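Local coordinates for Iron(III) ABC transporter, periplasmic iron-compound-binding protein (Vibrio cholerae, PDB 5GGY) that probably binds iron-loaded Desferal, a hydroxamate siderophore, in the periplasm and delivers it to an inner-membrane ABC transporter for iron uptake, at residues P242-A246 against G247-S251; Y184-Q188 against L189-S193; S210-Q213 against H214-Q217. All coordinates share one frame; numbering follows the deposited sequence.

Interaction 1: residues P242-A246 against G247-S251; sequences PFVQA and GRVNS
F243 and V249 meet through apolar atoms: CD1 of F243 lies 3.9 Å from CB of V249, which meets the ring at its edge. The same valine turns its other flank to V244, where CG1 of V249 comes within 4.0 Å of CG2 of V244, the two side chains running side by side. Apolar side chains suit this place because both valines pack on W238, while F243 is buried against L212, V215 and V220.

The polar grip is made by backbone. G247 N donates to V244 O at 3.0 Å, from above the carbonyl plane, and R248 N makes a short but weak, strongly bent bond to F243 O (2.6 Å). G247 takes a positive phi of 77°, which it does easily since it has no CB to press on A246 O.

A third kind of contact is flat: the small CB methyl of A246 sits over the centre of the R248 guanidinium, 3.5 Å from CZ of R248. The NH1 of R248 also reaches E216 O through a weak bond. Altogether this is a Schellman motif, ending helix 242-245 and, through an inverse gamma turn centred on R248, leading into strand 249-252, which runs parallel to strand 219-223.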
loop_
_atom_site.group_PDB
_atom_site.type_symbol
_atom_site.label_atom_id
_atom_site.label_comp_id
_atom_site.label_asym_id
_atom_site.label_seq_id
_atom_site.Cartn_x
_atom_site.Cartn_y
_atom_site.Cartn_z
ATOM N N PRO A 242 4.384 35.823 4.860
ATOM C CA PRO A 242 5.785 35.422 4.691
ATOM C C PRO A 242 5.989 34.502 3.491
ATOM O O PRO A 242 6.943 34.686 2.737
ATOM C CB PRO A 242 6.102 34.684 5.997
ATOM C CG PRO A 242 5.121 35.217 6.981
ATOM C CD PRO A 242 3.873 35.494 6.203
ATOM N N PHE A 243 5.094 33.534 3.317
ATOM C CA PHE A 243 5.188 32.587 2.212
ATOM C C PHE A 243 4.784 33.222 0.889
ATOM O O PHE A 243 5.196 32.769 -0.175
ATOM C CB PHE A 243 4.319 31.359 2.487
ATOM C CG PHE A 243 2.932 31.690 2.961
ATOM C CD1 PHE A 243 1.909 31.912 2.055
ATOM C CD2 PHE A 243 2.651 31.768 4.316
ATOM C CE1 PHE A 243 0.631 32.210 2.492
ATOM C CE2 PHE A 243 1.376 32.065 4.758
ATOM C CZ PHE A 243 0.365 32.286 3.845
ATOM N N VAL A 244 3.970 34.269 0.962
ATOM C CA VAL A 244 3.521 34.970 -0.235
ATOM C C VAL A 244 4.628 35.867 -0.772
ATOM O O VAL A 244 4.935 35.848 -1.966
ATOM C CB VAL A 244 2.259 35.812 0.045
ATOM C CG1 VAL A 244 2.042 36.841 -1.054
ATOM C CG2 VAL A 244 1.047 34.908 0.190
ATOM N N GLN A 245 5.230 36.646 0.119
ATOM C CA GLN A 245 6.324 37.533 -0.256
ATOM C C GLN A 245 7.560 36.747 -0.678
ATOM O O GLN A 245 8.363 37.221 -1.480
ATOM C CB GLN A 245 6.668 38.473 0.900
ATOM C CG GLN A 245 5.630 39.551 1.149
ATOM C CD GLN A 245 5.943 40.379 2.379
ATOM O OE1 GLN A 245 6.271 39.839 3.435
ATOM N NE2 GLN A 245 5.850 41.696 2.246
ATOM N N ALA A 246 7.706 35.544 -0.132
ATOM C CA ALA A 246 8.827 34.679 -0.482
ATOM C C ALA A 246 8.513 33.860 -1.728
ATOM O O ALA A 246 9.377 33.164 -2.257
ATOM C CB ALA A 246 9.174 33.763 0.679
ATOM N N GLY A 247 7.270 33.947 -2.190
ATOM C CA GLY A 247 6.846 33.238 -3.385
ATOM C C GLY A 247 6.614 31.760 -3.152
ATOM O O GLY A 247 6.427 30.993 -4.096
ATOM N N ARG A 248 6.622 31.357 -1.887
ATOM C CA ARG A 248 6.406 29.961 -1.530
ATOM C C ARG A 248 4.924 29.666 -1.333
ATOM O O ARG A 248 4.495 29.246 -0.268
ATOM C CB ARG A 248 7.187 29.606 -0.266
ATOM C CG ARG A 248 8.639 30.046 -0.292
ATOM C CD ARG A 248 9.443 29.374 0.807
ATOM N NE ARG A 248 10.510 30.240 1.300
ATOM C CZ ARG A 248 10.408 31.012 2.377
ATOM N NH1 ARG A 248 9.285 31.028 3.081
ATOM N NH2 ARG A 248 11.430 31.769 2.750
ATOM N N VAL A 249 4.139 29.905 -2.373
ATOM C CA VAL A 249 2.706 29.645 -2.330
ATOM C C VAL A 249 2.187 29.370 -3.739
ATOM O O VAL A 249 2.637 29.991 -4.705
ATOM C CB VAL A 249 1.934 30.827 -1.699
ATOM C CG1 VAL A 249 2.173 32.115 -2.473
ATOM C CG2 VAL A 249 0.445 30.521 -1.604
ATOM N N ASN A 250 1.262 28.422 -3.862
ATOM C CA ASN A 250 0.710 28.067 -5.162
ATOM C C ASN A 250 -0.658 27.405 -5.053
ATOM O O ASN A 250 -1.004 26.826 -4.022
ATOM C CB ASN A 250 1.677 27.148 -5.908
ATOM C CG ASN A 250 1.374 27.063 -7.388
ATOM O OD1 ASN A 250 0.569 27.833 -7.913
ATOM N ND2 ASN A 250 2.026 26.131 -8.074
ATOM N N SER A 251 -1.439 27.504 -6.123
ATOM C CA SER A 251 -2.744 26.862 -6.177
ATOM C C SER A 251 -2.606 25.429 -6.677
ATOM O O SER A 251 -1.729 25.125 -7.484
ATOM C CB SER A 251 -3.698 27.650 -7.079
ATOM O OG SER A 251 -3.254 27.646 -8.423
#

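Interaction 2: residues Y184-Q188 against L189-S193; sequences YVLEQ and LGLSS
The carbonyl oxygen of L186 is held by two backbone donors: L189 N at 3.1 Å and L191 N at 2.8 Å both bond to L186 O, and they arrive from opposite faces of its plane. The first comes from three residues on and stands well above that plane, whereas L191 N meets the carbonyl more nearly head-on, with a C=O...N angle of 154°. A third bond, G190 N to E187 O at 3.2 Å, completes the reversal of the chain, a Schellman motif. G190 is the residue that can make it: its positive phi would jam a CB against the carbonyl before it.

Beside the backbone bonds, leucine side chains do the packing. CD2 of L186 and CD1 of L191 meet at 3.7 Å. In L186 the CG stands anti to the carbonyl carbon (chi1 -65°), which carries CD2 over to L191, and V162 of strand 161-167 touches both residues. L189 turns another way: its CB rests 3.2 Å from V185 O, and it is enclosed by L147 and L151 of helix 130-154 and T272 of helix 262-276. Leucine suits these places because its branched end can fill space between helices and sheet. On the outer side E187 is polar: its OE2 bonds to Q183 NE2, and its OE1 to S57 OG of the second subunit. The chemistry implies a division of labour: L186 O and E187 O find donors in the returning backbone, which is consistent with the burial of the leucines beside them, while a carboxylate serves the subunit interface.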
loop_
_atom_site.group_PDB
_atom_site.type_symbol
_atom_site.label_atom_id
_atom_site.label_comp_id
_atom_site.label_asym_id
_atom_site.label_seq_id
_atom_site.Cartn_x
_atom_site.Cartn_y
_atom_site.Cartn_z
ATOM N N TYR A 184 -1.573 12.554 4.676
ATOM C CA TYR A 184 -1.044 11.259 4.274
ATOM C C TYR A 184 -0.206 11.402 3.011
ATOM O O TYR A 184 0.863 10.804 2.887
ATOM C CB TYR A 184 -2.193 10.270 4.056
ATOM C CG TYR A 184 -1.816 8.997 3.322
ATOM C CD1 TYR A 184 -1.893 8.917 1.934
ATOM C CD2 TYR A 184 -1.421 7.865 4.020
ATOM C CE1 TYR A 184 -1.558 7.756 1.265
ATOM C CE2 TYR A 184 -1.088 6.700 3.361
ATOM C CZ TYR A 184 -1.161 6.650 1.983
ATOM O OH TYR A 184 -0.829 5.492 1.319
ATOM N N VAL A 185 -0.711 12.199 2.078
ATOM C CA VAL A 185 -0.018 12.467 0.825
ATOM C C VAL A 185 1.325 13.159 1.068
ATOM O O VAL A 185 2.343 12.782 0.478
ATOM C CB VAL A 185 -0.888 13.330 -0.111
ATOM C CG1 VAL A 185 -0.044 13.998 -1.185
ATOM C CG2 VAL A 185 -2.007 12.491 -0.727
ATOM N N LEU A 186 1.324 14.163 1.942
ATOM C CA LEU A 186 2.544 14.882 2.301
ATOM C C LEU A 186 3.591 13.952 2.911
ATOM O O LEU A 186 4.752 13.969 2.505
ATOM C CB LEU A 186 2.231 16.018 3.277
ATOM C CG LEU A 186 1.364 17.170 2.766
ATOM C CD1 LEU A 186 1.133 18.200 3.862
ATOM C CD2 LEU A 186 1.999 17.816 1.546
ATOM N N GLU A 187 3.176 13.147 3.885
ATOM C CA GLU A 187 4.082 12.207 4.540
ATOM C C GLU A 187 4.630 11.181 3.552
ATOM O O GLU A 187 5.810 10.836 3.585
ATOM C CB GLU A 187 3.376 11.490 5.694
ATOM C CG GLU A 187 2.910 12.400 6.816
ATOM C CD GLU A 187 2.106 11.650 7.857
ATOM O OE1 GLU A 187 1.995 10.412 7.736
ATOM O OE2 GLU A 187 1.584 12.290 8.793
ATOM N N GLN A 188 3.759 10.701 2.674
ATOM C CA GLN A 188 4.134 9.716 1.669
ATOM C C GLN A 188 5.041 10.331 0.602
ATOM O O GLN A 188 5.718 9.615 -0.139
ATOM C CB GLN A 188 2.880 9.125 1.021
ATOM C CG GLN A 188 3.050 7.722 0.480
ATOM C CD GLN A 188 3.067 6.667 1.569
ATOM O OE1 GLN A 188 4.096 6.429 2.203
ATOM N NE2 GLN A 188 1.926 6.024 1.788
ATOM N N LEU A 189 5.048 11.658 0.527
ATOM C CA LEU A 189 5.847 12.363 -0.468
ATOM C C LEU A 189 7.192 12.794 0.104
ATOM O O LEU A 189 8.006 13.402 -0.591
ATOM C CB LEU A 189 5.085 13.580 -0.994
ATOM C CG LEU A 189 4.983 13.727 -2.510
ATOM C CD1 LEU A 189 4.560 12.413 -3.135
ATOM C CD2 LEU A 189 3.993 14.826 -2.850
ATOM N N GLY A 190 7.418 12.476 1.374
ATOM C CA GLY A 190 8.638 12.868 2.055
ATOM C C GLY A 190 8.571 14.276 2.620
ATOM O O GLY A 190 9.552 14.778 3.167
ATOM N N LEU A 191 7.412 14.914 2.488
ATOM C CA LEU A 191 7.229 16.283 2.962
ATOM C C LEU A 191 6.844 16.338 4.439
ATOM O O LEU A 191 6.215 15.417 4.961
ATOM C CB LEU A 191 6.166 16.994 2.119
ATOM C CG LEU A 191 6.506 17.229 0.646
ATOM C CD1 LEU A 191 5.250 17.543 -0.150
ATOM C CD2 LEU A 191 7.524 18.349 0.502
ATOM N N SER A 192 7.230 17.421 5.108
ATOM C CA SER A 192 6.859 17.635 6.503
ATOM C C SER A 192 5.773 18.702 6.606
ATOM O O SER A 192 5.509 19.425 5.646
ATOM C CB SER A 192 8.085 18.026 7.333
ATOM O OG SER A 192 8.841 19.038 6.692
ATOM N N SER A 193 5.142 18.795 7.772
ATOM C CA SER A 193 4.046 19.737 7.975
ATOM C C SER A 193 4.545 21.075 8.509
ATOM O O SER A 193 5.297 21.121 9.480
ATOM C CB SER A 193 3.010 19.146 8.933
ATOM O OG SER A 193 2.611 17.850 8.514
#

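Interaction 3: residues S210-Q213 against H214-Q217; sequences SELQ and HVEQ
E211 and H214 extend the same way from neighbouring turns, side by side, with the carboxylate and ring planes 39° apart. OE1 of E211 comes to the edge of the imidazole, 3.5 Å from ND1 of H214, a loose polar approach. The glutamate chain bends at chi2 (-68°), which brings its carboxylate back alongside the histidine, while its OE2 forms a salt bridge with NH2 of R208. Both E211 and H214 touch a crystal neighbour, so their exact pose may owe something to the lattice.

Q213 is turned back along the chain instead. Its amide nitrogen NE2 bonds to S210 O at 3.3 Å, with the acceptor close to the amide plane, and the backbone N of Q213 reaches the same oxygen from the opposite face. A long, uncharged side chain suits this exposed place, since it can fold over the preceding turn and add a donor to one carbonyl.

On the buried side L212 and V215 are apolar, L212 packing on M241 and V215 on A194 and L195. CG2 of V215 lies 3.3 Å from L212 O, and the same methyl is only loosely near CD2 of L212, at 4.4 Å. The backbone fixes these positions: H214 N donates to E211 O at 3.2 Å and V215 N to L212 O at 3.0 Å, each three residues back. Such i+3 to i bonding is the signature of a 3-10 helix, here a short one in the connection between strands 204-208 and 219-223.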
loop_
_atom_site.group_PDB
_atom_site.type_symbol
_atom_site.label_atom_id
_atom_site.label_comp_id
_atom_site.label_asym_id
_atom_site.label_seq_id
_atom_site.Cartn_x
_atom_site.Cartn_y
_atom_site.Cartn_z
ATOM N N SER A 210 -5.289 35.146 9.084
ATOM C CA SER A 210 -4.131 35.759 9.727
ATOM C C SER A 210 -3.246 34.749 10.461
ATOM O O SER A 210 -2.071 35.014 10.713
ATOM C CB SER A 210 -4.590 36.842 10.703
ATOM O OG SER A 210 -5.454 36.300 11.688
ATOM N N GLU A 211 -3.811 33.592 10.802
ATOM C CA GLU A 211 -3.060 32.553 11.503
ATOM C C GLU A 211 -1.953 31.967 10.636
ATOM O O GLU A 211 -1.014 31.363 11.151
ATOM C CB GLU A 211 -3.989 31.431 11.975
ATOM C CG GLU A 211 -4.768 31.751 13.241
ATOM C CD GLU A 211 -3.878 31.862 14.468
ATOM O OE1 GLU A 211 -2.768 31.287 14.466
ATOM O OE2 GLU A 211 -4.293 32.527 15.441
ATOM N N LEU A 212 -2.065 32.148 9.324
ATOM C CA LEU A 212 -1.058 31.639 8.398
ATOM C C LEU A 212 0.239 32.441 8.471
ATOM O O LEU A 212 1.230 32.086 7.835
ATOM C CB LEU A 212 -1.592 31.642 6.964
ATOM C CG LEU A 212 -2.737 30.676 6.658
ATOM C CD1 LEU A 212 -2.944 30.568 5.157
ATOM C CD2 LEU A 212 -2.463 29.312 7.265
ATOM N N GLN A 213 0.231 33.521 9.246
ATOM C CA GLN A 213 1.446 34.291 9.492
ATOM C C GLN A 213 2.494 33.438 10.197
ATOM O O GLN A 213 3.694 33.659 10.041
ATOM C CB GLN A 213 1.150 35.537 10.326
ATOM C CG GLN A 213 0.630 36.720 9.535
ATOM C CD GLN A 213 0.405 37.935 10.412
ATOM O OE1 GLN A 213 1.027 38.980 10.220
ATOM N NE2 GLN A 213 -0.487 37.801 11.388
ATOM N N HIS A 214 2.032 32.454 10.965
ATOM C CA HIS A 214 2.930 31.556 11.684
ATOM C C HIS A 214 3.669 30.606 10.747
ATOM O O HIS A 214 4.496 29.810 11.190
ATOM C CB HIS A 214 2.155 30.753 12.729
ATOM C CG HIS A 214 1.957 31.480 14.022
ATOM N ND1 HIS A 214 0.740 31.525 14.673
ATOM C CD2 HIS A 214 2.815 32.185 14.793
ATOM C CE1 HIS A 214 0.860 32.229 15.780
ATOM N NE2 HIS A 214 2.114 32.643 15.878
ATOM N N VAL A 215 3.370 30.687 9.455
ATOM C CA VAL A 215 4.065 29.872 8.471
ATOM C C VAL A 215 5.222 30.654 7.853
ATOM O O VAL A 215 5.173 31.056 6.688
ATOM C CB VAL A 215 3.114 29.381 7.363
ATOM C CG1 VAL A 215 3.782 28.292 6.534
ATOM C CG2 VAL A 215 1.821 28.858 7.972
ATOM N N GLU A 216 6.253 30.887 8.660
ATOM C CA GLU A 216 7.512 31.428 8.168
ATOM C C GLU A 216 8.198 30.351 7.345
ATOM O O GLU A 216 8.904 30.628 6.375
ATOM C CB GLU A 216 8.407 31.868 9.328
ATOM C CG GLU A 216 7.768 32.880 10.268
ATOM C CD GLU A 216 7.889 34.303 9.760
ATOM O OE1 GLU A 216 8.957 34.648 9.213
ATOM O OE2 GLU A 216 6.918 35.076 9.904
ATOM N N GLN A 217 7.956 29.108 7.747
ATOM C CA GLN A 217 8.622 27.948 7.177
ATOM C C GLN A 217 7.993 27.475 5.871
ATOM O O GLN A 217 6.956 26.813 5.867
ATOM C CB GLN A 217 8.622 26.807 8.199
ATOM C CG GLN A 217 7.285 26.618 8.906
ATOM C CD GLN A 217 7.444 26.163 10.341
ATOM O OE1 GLN A 217 8.207 25.243 10.633
ATOM N NE2 GLN A 217 6.727 26.815 11.249
#

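From the N terminus the three contacts come in series, with no nesting or crossing, and each closes a local turn. Residues 184-193 turn helix 181-188 into strand 192-193; residues 210-217 carry the chain between strands 204-208 and 219-223; residues 242-251 turn a short helix into strand 249-252. All these strands belong to one mixed sheet, in which 161-167 pairs with 192-193 and 219-223, and 219-223 with 249-252. Interactions 1 and 3 touch directly, with F243 CE2 3.1 Å from L212 O. Interactions 1 and 2 do not touch, though both reach the same sheet; the nearest atoms of interactions 2 and 3 stay about 5 Å apart.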